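Local coordinates for putative cell adhesion protein (Parabacteroides distasonis, PDB 3LIU), which probably serves as a fimbrial (pilus) subunit of the FimA/Mfa1 type and thereby takes part in bacterial cell adhesion, at residues Tyr333-Val341 with Lys351-Ile362; Asn250-Lys258 with Ile373-Thr381. All coordinates share one frame; numbering follows the deposited sequence. Where two conformers were deposited one is given.

In the fold
Along the chain, 250-258 comes first, then both segments of contact 1, and last 373-381, so that both segments of contact 1 fall between the two that make contact 2. Their centres lie about 19 Å apart, contact 1 about 11 Å and contact 2 about 25 Å from the centre of the chain. Strand 326-336 links them: its end enters contact 1, while its A334 packs against Y256 and P374 of contact 2, and Y333 meets T381. Strand 358-366 then leads from contact 1 toward 373-381. In this beta-rich fimbrillin-family protein, contact 1 ties a turn to the loop and strand that follow it, and contact 2, partly buried and further out, joins two loops far apart in sequence.

Contact 1 (Tyr333-Val341 with Lys351-Ile362); sequences YAIPVGEEV and KFYVQRNYKYEI
V337 reaches strand 358-366 with both of its methyls, and each has its own partner. CG1, set anti to the backbone N (chi1 -179°), lies 3.7 Å from CD2 of Y360, while CG2 comes equally close to CD1 of I362, the latter pair of side chains crossing at about a right angle. A short, forked valine suits this spot because it serves two neighbours at once; I178 and L309 of adjoining strands also touch it. Beside this tight apolar patch, the type II turn P336-E339, which leaves strand 326-336, presses its backbone against the loop leading into strand 358-366. At G338 any beta carbon would collide with Y353 O and with the preceding carbonyl, so glycine is required. G338 O accepts the N-H of Y353 at 2.8 Å, and the CA of Y353 makes a CH...O contact of 3.3 Å with V337 O. K351 N bonds E339 O at 2.8 Å, at the base of the antiparallel hairpin 340-343/347-350. The Y353 ring is buried, stacked on H306.

The other side is looser and wetter. The side chains of E339 and K351 stay apart, K351 NZ standing 6.2 Å from E339 OE2, and a water bonded to Y353 OH gives E339 OE2 only a weak bond. Chemically, the contact therefore rests on two backbone bonds and the packing of V337. Y360 OH, donating to Y353 O at 2.6 Å and accepting from Q355 N, stiffens the loop that offers the donors, whereas the charged side chains at the solvent edge contribute little direct pairing.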
loop_
_atom_site.group_PDB
_atom_site.type_symbol
_atom_site.label_atom_id
_atom_site.label_comp_id
_atom_site.label_asym_id
_atom_site.label_seq_id
_atom_site.Cartn_x
_atom_site.Cartn_y
_atom_site.Cartn_z
ATOM N N TYR A 333 -5.665 16.586 14.599
ATOM C CA TYR A 333 -5.120 17.228 13.409
ATOM C C TYR A 333 -5.073 16.174 12.282
ATOM O O TYR A 333 -4.404 15.111 12.420
ATOM C CB TYR A 333 -3.717 17.745 13.685
ATOM C CG TYR A 333 -3.607 18.684 14.868
ATOM C CD1 TYR A 333 -3.452 18.187 16.147
ATOM C CD2 TYR A 333 -3.655 20.075 14.699
ATOM C CE1 TYR A 333 -3.327 19.034 17.256
ATOM C CE2 TYR A 333 -3.554 20.933 15.782
ATOM C CZ TYR A 333 -3.363 20.390 17.073
ATOM O OH TYR A 333 -3.248 21.205 18.163
ATOM N N ALA A 334 -5.816 16.436 11.207
ATOM C CA ALA A 334 -5.934 15.516 10.081
ATOM C C ALA A 334 -5.238 16.035 8.832
ATOM O O ALA A 334 -5.364 17.220 8.520
ATOM C CB ALA A 334 -7.424 15.260 9.784
ATOM N N ILE A 335 -4.608 15.126 8.096
ATOM C CA ILE A 335 -3.791 15.393 6.911
ATOM C C ILE A 335 -4.181 14.475 5.773
ATOM O O ILE A 335 -4.078 13.259 5.910
ATOM C CB ILE A 335 -2.294 15.049 7.263
ATOM C CG1 ILE A 335 -1.770 16.059 8.271
ATOM C CG2 ILE A 335 -1.379 14.979 6.078
ATOM C CD1 ILE A 335 -2.265 17.436 8.038
ATOM N N PRO A 336 -4.566 15.032 4.620
ATOM C CA PRO A 336 -4.719 14.169 3.461
ATOM C C PRO A 336 -3.368 13.771 2.885
ATOM O O PRO A 336 -2.631 14.629 2.397
ATOM C CB PRO A 336 -5.532 15.018 2.479
ATOM C CG PRO A 336 -5.520 16.410 3.034
ATOM C CD PRO A 336 -4.736 16.453 4.288
ATOM N N VAL A 337 -3.068 12.472 2.910
ATOM C CA VAL A 337 -1.727 11.967 2.567
ATOM C C VAL A 337 -1.457 12.105 1.065
ATOM O O VAL A 337 -2.075 11.463 0.213
ATOM C CB VAL A 337 -1.516 10.525 3.060
ATOM C CG1 VAL A 337 -0.076 10.002 2.720
ATOM C CG2 VAL A 337 -1.712 10.467 4.580
ATOM N N GLY A 338 -0.494 12.948 0.748
ATOM C CA GLY A 338 -0.011 13.061 -0.612
ATOM C C GLY A 338 -0.703 14.096 -1.471
ATOM O O GLY A 338 -0.526 14.115 -2.686
ATOM N N GLU A 339 -1.491 14.951 -0.851
ATOM C CA GLU A 339 -2.052 16.108 -1.528
ATOM C C GLU A 339 -0.956 16.978 -2.181
ATOM O O GLU A 339 -1.106 17.504 -3.295
ATOM C CB GLU A 339 -2.838 16.896 -0.497
ATOM C CG GLU A 339 -3.327 18.254 -0.991
ATOM C CD GLU A 339 -4.182 18.961 0.053
ATOM O OE1 GLU A 339 -3.766 19.046 1.232
ATOM O OE2 GLU A 339 -5.278 19.404 -0.311
ATOM N N GLU A 340 0.140 17.122 -1.451
ATOM C CA GLU A 340 1.394 17.701 -1.929
ATOM C C GLU A 340 2.542 16.866 -1.308
ATOM O O GLU A 340 2.556 16.600 -0.076
ATOM C CB GLU A 340 1.481 19.185 -1.523
ATOM C CG GLU A 340 2.742 19.932 -2.016
ATOM C CD GLU A 340 2.723 20.222 -3.519
ATOM O OE1 GLU A 340 1.640 20.194 -4.106
ATOM O OE2 GLU A 340 3.787 20.498 -4.107
ATOM N N VAL A 341 3.477 16.451 -2.147
ATOM C CA VAL A 341 4.632 15.678 -1.717
ATOM C C VAL A 341 5.940 16.298 -2.240
ATOM O O VAL A 341 5.963 17.005 -3.263
ATOM C CB VAL A 341 4.536 14.204 -2.144
ATOM C CG1 VAL A 341 3.228 13.603 -1.594
ATOM C CG2 VAL A 341 4.614 14.037 -3.710
ATOM N N LYS A 351 -1.329 16.332 -5.815
ATOM C CA LYS A 351 -2.294 15.272 -6.087
ATOM C C LYS A 351 -1.650 13.916 -6.347
ATOM O O LYS A 351 -2.184 13.130 -7.078
ATOM C CB LYS A 351 -3.242 15.691 -7.222
ATOM C CG LYS A 351 -4.087 16.926 -6.862
ATOM C CD LYS A 351 -4.908 17.448 -8.023
ATOM C CE LYS A 351 -5.450 18.863 -7.764
ATOM N NZ LYS A 351 -6.182 18.981 -6.448
ATOM N N PHE A 352 -0.511 13.645 -5.719
ATOM C CA PHE A 352 0.144 12.340 -5.801
ATOM C C PHE A 352 -0.681 11.289 -5.028
ATOM O O PHE A 352 -0.802 10.128 -5.451
ATOM C CB PHE A 352 1.549 12.454 -5.186
ATOM C CG PHE A 352 2.465 11.357 -5.564
ATOM C CD1 PHE A 352 3.145 11.392 -6.789
ATOM C CD2 PHE A 352 2.677 10.295 -4.699
ATOM C CE1 PHE A 352 3.994 10.352 -7.147
ATOM C CE2 PHE A 352 3.524 9.268 -5.025
ATOM C CZ PHE A 352 4.191 9.282 -6.254
ATOM N N TYR A 353 -1.174 11.686 -3.856
ATOM C CA TYR A 353 -1.928 10.792 -2.986
ATOM C C TYR A 353 -1.149 9.482 -2.706
ATOM O O TYR A 353 0.075 9.519 -2.542
ATOM C CB TYR A 353 -3.376 10.609 -3.533
ATOM C CG TYR A 353 -4.130 11.928 -3.557
ATOM C CD1 TYR A 353 -4.356 12.624 -2.380
ATOM C CD2 TYR A 353 -4.601 12.483 -4.743
ATOM C CE1 TYR A 353 -5.027 13.829 -2.375
ATOM C CE2 TYR A 353 -5.276 13.701 -4.743
ATOM C CZ TYR A 353 -5.478 14.357 -3.547
ATOM O OH TYR A 353 -6.131 15.554 -3.488
ATOM N N VAL A 354 -1.835 8.354 -2.640
ATOM C CA VAL A 354 -1.250 7.124 -2.131
ATOM C C VAL A 354 -1.073 6.094 -3.232
ATOM O O VAL A 354 -2.041 5.549 -3.751
ATOM C CB VAL A 354 -2.097 6.529 -0.962
ATOM C CG1 VAL A 354 -1.467 5.252 -0.412
ATOM C CG2 VAL A 354 -2.301 7.582 0.141
ATOM N N GLN A 355 0.195 5.825 -3.568
ATOM C CA GLN A 355 0.533 4.922 -4.642
ATOM C C GLN A 355 1.446 3.844 -4.084
ATOM O O GLN A 355 2.140 4.060 -3.089
ATOM C CB GLN A 355 1.201 5.653 -5.786
ATOM C CG GLN A 355 0.365 6.755 -6.371
ATOM C CD GLN A 355 1.093 7.460 -7.532
ATOM O OE1 GLN A 355 1.836 6.834 -8.252
ATOM N NE2 GLN A 355 0.881 8.752 -7.689
ATOM N N ARG A 356 1.443 2.707 -4.765
ATOM C CA ARG A 356 2.076 1.481 -4.271
ATOM C C ARG A 356 3.614 1.610 -4.172
ATOM O O ARG A 356 4.246 2.296 -4.967
ATOM C CB ARG A 356 1.727 0.330 -5.210
ATOM C CG ARG A 356 2.428 0.466 -6.599
ATOM C CD ARG A 356 1.858 -0.463 -7.670
ATOM N NE ARG A 356 2.280 -1.812 -7.444
ATOM C CZ ARG A 356 2.333 -2.777 -8.376
ATOM N NH1 ARG A 356 1.946 -2.573 -9.622
ATOM N NH2 ARG A 356 2.776 -3.988 -8.026
ATOM N N ASN A 357 4.171 0.917 -3.189
ATOM C CA ASN A 357 5.609 0.689 -3.065
ATOM C C ASN A 357 6.425 1.970 -2.830
ATOM O O ASN A 357 7.567 2.068 -3.263
ATOM C CB ASN A 357 6.136 -0.070 -4.284
ATOM C CG ASN A 357 7.421 -0.836 -3.968
ATOM O OD1 ASN A 357 7.530 -1.487 -2.937
ATOM N ND2 ASN A 357 8.378 -0.757 -4.851
ATOM N N TYR A 358 5.792 2.943 -2.178
ATOM C CA TYR A 358 6.433 4.152 -1.688
ATOM C C TYR A 358 6.260 4.241 -0.205
ATOM O O TYR A 358 5.288 3.753 0.345
ATOM C CB TYR A 358 5.806 5.416 -2.297
ATOM C CG TYR A 358 6.086 5.616 -3.768
ATOM C CD1 TYR A 358 7.339 6.029 -4.215
ATOM C CD2 TYR A 358 5.107 5.368 -4.711
ATOM C CE1 TYR A 358 7.580 6.225 -5.576
ATOM C CE2 TYR A 358 5.349 5.517 -6.061
ATOM C CZ TYR A 358 6.579 5.972 -6.487
ATOM O OH TYR A 358 6.789 6.139 -7.823
ATOM N N LYS A 359 7.225 4.882 0.441
ATOM C CA LYS A 359 7.161 5.186 1.841
ATOM C C LYS A 359 6.848 6.668 1.929
ATOM O O LYS A 359 7.487 7.485 1.256
ATOM C CB LYS A 359 8.484 4.938 2.512
ATOM C CG LYS A 359 8.850 3.507 2.657
ATOM C CD LYS A 359 9.786 3.363 3.831
ATOM C CE LYS A 359 10.059 1.939 4.109
ATOM N NZ LYS A 359 10.603 1.722 5.477
ATOM N N TYR A 360 5.847 6.986 2.739
ATOM C CA TYR A 360 5.404 8.335 3.009
ATOM C C TYR A 360 5.859 8.699 4.420
ATOM O O TYR A 360 5.537 7.986 5.402
ATOM C CB TYR A 360 3.882 8.410 2.899
ATOM C CG TYR A 360 3.388 8.259 1.513
ATOM C CD1 TYR A 360 3.312 7.007 0.918
ATOM C CD2 TYR A 360 2.973 9.358 0.773
ATOM C CE1 TYR A 360 2.845 6.862 -0.386
ATOM C CE2 TYR A 360 2.511 9.219 -0.522
ATOM C CZ TYR A 360 2.473 7.990 -1.110
ATOM O OH TYR A 360 2.021 7.875 -2.411
ATOM N N GLU A 361 6.671 9.748 4.514
ATOM C CA GLU A 361 7.185 10.243 5.792
ATOM C C GLU A 361 6.602 11.615 6.019
ATOM O O GLU A 361 6.917 12.562 5.280
ATOM C CB GLU A 361 8.708 10.323 5.766
ATOM C CG GLU A 361 9.389 9.007 5.491
ATOM C CD GLU A 361 9.268 8.028 6.642
ATOM O OE1 GLU A 361 8.951 8.465 7.774
ATOM O OE2 GLU A 361 9.491 6.823 6.410
ATOM N N ILE A 362 5.696 11.714 7.010
ATOM C CA ILE A 362 4.908 12.935 7.287
ATOM C C ILE A 362 5.467 13.656 8.528
ATOM O O ILE A 362 5.624 13.052 9.587
ATOM C CB ILE A 362 3.405 12.575 7.489
ATOM C CG1 ILE A 362 2.884 11.867 6.218
ATOM C CG2 ILE A 362 2.580 13.821 7.858
ATOM C CD1 ILE A 362 1.493 11.408 6.258
HETATM O O HOH W 1 -6.188 16.771 -1.044
#

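Contact 2 (Asn250-Lys258 with Ile373-Thr381)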
loop_
_atom_site.group_PDB
_atom_site.type_symbol
_atom_site.label_atom_id
_atom_site.label_comp_id
_atom_site.label_asym_id
_atom_site.label_seq_id
_atom_site.Cartn_x
_atom_site.Cartn_y
_atom_site.Cartn_z
ATOM N N ASN A 250 -23.241 12.557 15.879
ATOM C CA ASN A 250 -22.487 11.598 15.070
ATOM C C ASN A 250 -21.134 12.155 14.735
ATOM O O ASN A 250 -20.997 12.948 13.807
ATOM C CB ASN A 250 -23.184 11.211 13.758
ATOM C CG ASN A 250 -22.391 10.137 12.967
ATOM O OD1 ASN A 250 -21.420 9.543 13.479
ATOM N ND2 ASN A 250 -22.794 9.902 11.714
ATOM N N ILE A 251 -20.121 11.715 15.455
ATOM C CA ILE A 251 -18.791 12.167 15.149
ATOM C C ILE A 251 -17.954 11.147 14.376
ATOM O O ILE A 251 -16.762 11.399 14.142
ATOM C CB ILE A 251 -18.097 12.696 16.407
ATOM C CG1 ILE A 251 -17.772 11.591 17.382
ATOM C CG2 ILE A 251 -18.993 13.766 17.108
ATOM C CD1 ILE A 251 -16.776 12.046 18.457
ATOM N N ASP A 252 -18.555 10.019 13.964
ATOM C CA ASP A 252 -17.828 9.011 13.161
ATOM C C ASP A 252 -17.693 9.369 11.685
ATOM O O ASP A 252 -17.042 8.653 10.928
ATOM C CB ASP A 252 -18.448 7.604 13.286
ATOM C CG ASP A 252 -17.476 6.509 12.854
ATOM O OD1 ASP A 252 -16.353 6.514 13.390
ATOM O OD2 ASP A 252 -17.826 5.652 11.989
ATOM N N GLU A 253 -18.320 10.472 11.314
ATOM C CA GLU A 253 -18.338 11.000 9.964
ATOM C C GLU A 253 -18.163 12.514 10.131
ATOM O O GLU A 253 -18.445 13.057 11.220
ATOM C CB GLU A 253 -19.689 10.653 9.322
ATOM C CG GLU A 253 -19.791 10.805 7.814
ATOM C CD GLU A 253 -20.891 9.941 7.209
ATOM O OE1 GLU A 253 -21.560 9.238 7.989
ATOM O OE2 GLU A 253 -21.070 9.953 5.967
ATOM N N GLY A 254 -17.719 13.191 9.076
ATOM C CA GLY A 254 -17.670 14.646 9.021
ATOM C C GLY A 254 -17.305 15.145 7.630
ATOM O O GLY A 254 -17.307 14.387 6.666
ATOM N N SER A 255 -16.967 16.420 7.498
ATOM C CA SER A 255 -16.523 16.945 6.173
ATOM C C SER A 255 -15.241 16.242 5.650
ATOM O O SER A 255 -15.017 16.141 4.446
ATOM C CB SER A 255 -16.325 18.471 6.223
ATOM O OG SER A 255 -15.230 18.816 7.058
ATOM N N TYR A 256 -14.447 15.693 6.554
ATOM C CA TYR A 256 -13.206 15.068 6.192
ATOM C C TYR A 256 -13.284 13.562 5.837
ATOM O O TYR A 256 -12.347 13.013 5.267
ATOM C CB TYR A 256 -12.222 15.258 7.334
ATOM C CG TYR A 256 -11.676 16.668 7.556
ATOM C CD1 TYR A 256 -11.868 17.686 6.637
ATOM C CD2 TYR A 256 -10.883 16.942 8.673
ATOM C CE1 TYR A 256 -11.299 18.940 6.828
ATOM C CE2 TYR A 256 -10.320 18.207 8.879
ATOM C CZ TYR A 256 -10.512 19.184 7.950
ATOM O OH TYR A 256 -9.955 20.429 8.123
ATOM N N LYS A 257 -14.383 12.893 6.189
ATOM C CA LYS A 257 -14.427 11.436 6.184
ATOM C C LYS A 257 -15.882 11.027 6.147
ATOM O O LYS A 257 -16.646 11.339 7.096
ATOM C CB LYS A 257 -13.736 10.897 7.449
ATOM C CG LYS A 257 -13.688 9.401 7.639
ATOM C CD LYS A 257 -14.933 8.797 8.235
ATOM C CE LYS A 257 -14.683 7.389 8.762
ATOM N NZ LYS A 257 -15.930 6.804 9.422
ATOM N N LYS A 258 -16.280 10.366 5.053
ATOM C CA LYS A 258 -17.651 9.926 4.865
ATOM C C LYS A 258 -17.780 8.432 5.038
ATOM O O LYS A 258 -16.839 7.675 4.776
ATOM C CB LYS A 258 -18.194 10.342 3.484
ATOM C CG LYS A 258 -18.261 11.836 3.258
ATOM C CD LYS A 258 -19.120 12.541 4.345
ATOM C CE LYS A 258 -19.308 13.999 4.122
ATOM N NZ LYS A 258 -20.176 14.590 5.213
ATOM N N ILE A 373 -12.860 16.910 17.632
ATOM C CA ILE A 373 -13.417 15.792 16.885
ATOM C C ILE A 373 -12.533 15.498 15.640
ATOM O O ILE A 373 -11.825 16.398 15.124
ATOM C CB ILE A 373 -14.926 16.003 16.594
ATOM C CG1 ILE A 373 -15.160 17.177 15.619
ATOM C CG2 ILE A 373 -15.736 16.294 17.957
ATOM C CD1 ILE A 373 -16.636 17.385 15.252
ATOM N N PRO A 374 -12.495 14.225 15.212
ATOM C CA PRO A 374 -11.511 13.844 14.216
ATOM C C PRO A 374 -11.807 14.252 12.796
ATOM O O PRO A 374 -10.877 14.493 12.033
ATOM C CB PRO A 374 -11.468 12.313 14.337
ATOM C CG PRO A 374 -12.844 11.940 14.892
ATOM C CD PRO A 374 -13.108 13.043 15.859
ATOM N N TYR A 375 -13.068 14.343 12.406
ATOM C CA TYR A 375 -13.376 14.457 10.979
ATOM C C TYR A 375 -13.958 15.790 10.570
ATOM O O TYR A 375 -14.517 15.921 9.489
ATOM C CB TYR A 375 -14.314 13.335 10.589
ATOM C CG TYR A 375 -13.757 11.953 10.890
ATOM C CD1 TYR A 375 -12.422 11.645 10.638
ATOM C CD2 TYR A 375 -14.560 10.963 11.423
ATOM C CE1 TYR A 375 -11.910 10.389 10.875
ATOM C CE2 TYR A 375 -14.054 9.691 11.677
ATOM C CZ TYR A 375 -12.731 9.405 11.384
ATOM O OH TYR A 375 -12.219 8.156 11.606
ATOM N N ASP A 376 -13.836 16.778 11.439
ATOM C CA ASP A 376 -14.110 18.192 11.077
ATOM C C ASP A 376 -13.144 19.092 11.835
ATOM O O ASP A 376 -12.714 18.743 12.933
ATOM C CB ASP A 376 -15.527 18.609 11.462
ATOM C CG ASP A 376 -16.564 18.154 10.463
ATOM O OD1 ASP A 376 -16.494 18.521 9.276
ATOM O OD2 ASP A 376 -17.450 17.396 10.863
ATOM N N PRO A 377 -12.783 20.253 11.258
ATOM C CA PRO A 377 -11.917 21.181 11.992
ATOM C C PRO A 377 -12.773 22.091 12.871
ATOM O O PRO A 377 -13.978 22.151 12.687
ATOM C CB PRO A 377 -11.274 22.002 10.865
ATOM C CG PRO A 377 -12.379 22.082 9.843
ATOM C CD PRO A 377 -12.975 20.690 9.867
HETATM N N MSE A 378 -12.132 22.783 13.813
HETATM C CA MSE A 378 -12.745 23.840 14.604
HETATM C C MSE A 378 -11.950 25.106 14.331
HETATM O O MSE A 378 -10.799 25.203 14.751
HETATM C CB MSE A 378 -12.717 23.495 16.093
HETATM C CG MSE A 378 -13.869 22.607 16.497
HETATM SE SE MSE A 378 -13.979 22.108 18.371
HETATM C CE MSE A 378 -15.179 20.621 17.870
ATOM N N ILE A 379 -12.568 26.011 13.565
ATOM C CA ILE A 379 -12.063 27.337 13.204
ATOM C C ILE A 379 -10.900 27.301 12.227
ATOM O O ILE A 379 -10.972 27.941 11.212
ATOM C CB ILE A 379 -11.700 28.212 14.442
ATOM C CG1 ILE A 379 -12.853 28.220 15.450
ATOM C CG2 ILE A 379 -11.400 29.640 14.001
ATOM C CD1 ILE A 379 -12.403 28.318 16.897
ATOM N N SER A 380 -9.843 26.546 12.519
ATOM C CA SER A 380 -8.679 26.404 11.618
ATOM C C SER A 380 -8.038 25.061 11.869
ATOM O O SER A 380 -8.049 24.565 13.017
ATOM C CB SER A 380 -7.607 27.454 11.909
ATOM O OG SER A 380 -8.160 28.670 12.364
ATOM N N THR A 381 -7.450 24.489 10.824
ATOM C CA THR A 381 -6.773 23.197 10.935
ATOM C C THR A 381 -5.622 23.279 11.968
ATOM O O THR A 381 -5.407 22.355 12.740
ATOM C CB THR A 381 -6.212 22.751 9.566
ATOM O OG1 THR A 381 -5.265 23.723 9.117
ATOM C CG2 THR A 381 -7.331 22.608 8.488
HETATM O O HOH W 2 -15.539 13.908 13.884
HETATM O O HOH W 3 -14.016 6.200 12.110
HETATM O O HOH W 4 -17.739 15.195 12.682
#
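This is a loop-to-loop contact, in which Y375, from the loop between strands 358-366 and 383-391, slots against K257 and its neighbours in the loop between strands 238-240 and 262-263. K257 CB makes a CH-pi contact over one face of the Y375 ring, 3.7 Å from its centroid, and P374 CG covers the opposite face. The lysine chain, bent at chi2 (-83°), runs on across the ring, and its NZ bonds D252 O at 2.6 Å and also G259 O. Y375 OH donates to a water that in turn donates to D252 OD1, itself bonded to F244 N. A leucine in place of Y375 would probably leave this water without its phenolic donor and the K257 methylenes without a flat face to lie on.

Next along, D376 OD1 is gripped twice by S255: by OG at 2.6 Å, nearly along the C-O axis, and by N at 2.8 Å, from above the carboxylate plane. G254 suits its place because a beta carbon would strike Y375 O and D376 OD2. Y256 N bonds Y375 O at 2.9 Å, and the Y256 ring, stacked on Y303, runs to P377, its CZ 3.5 Å from P377 CD. Among the surrounding strands, Y375 rests on F204 and A206 of strand 193-213, and strand 326-336 meets P374 through Y332.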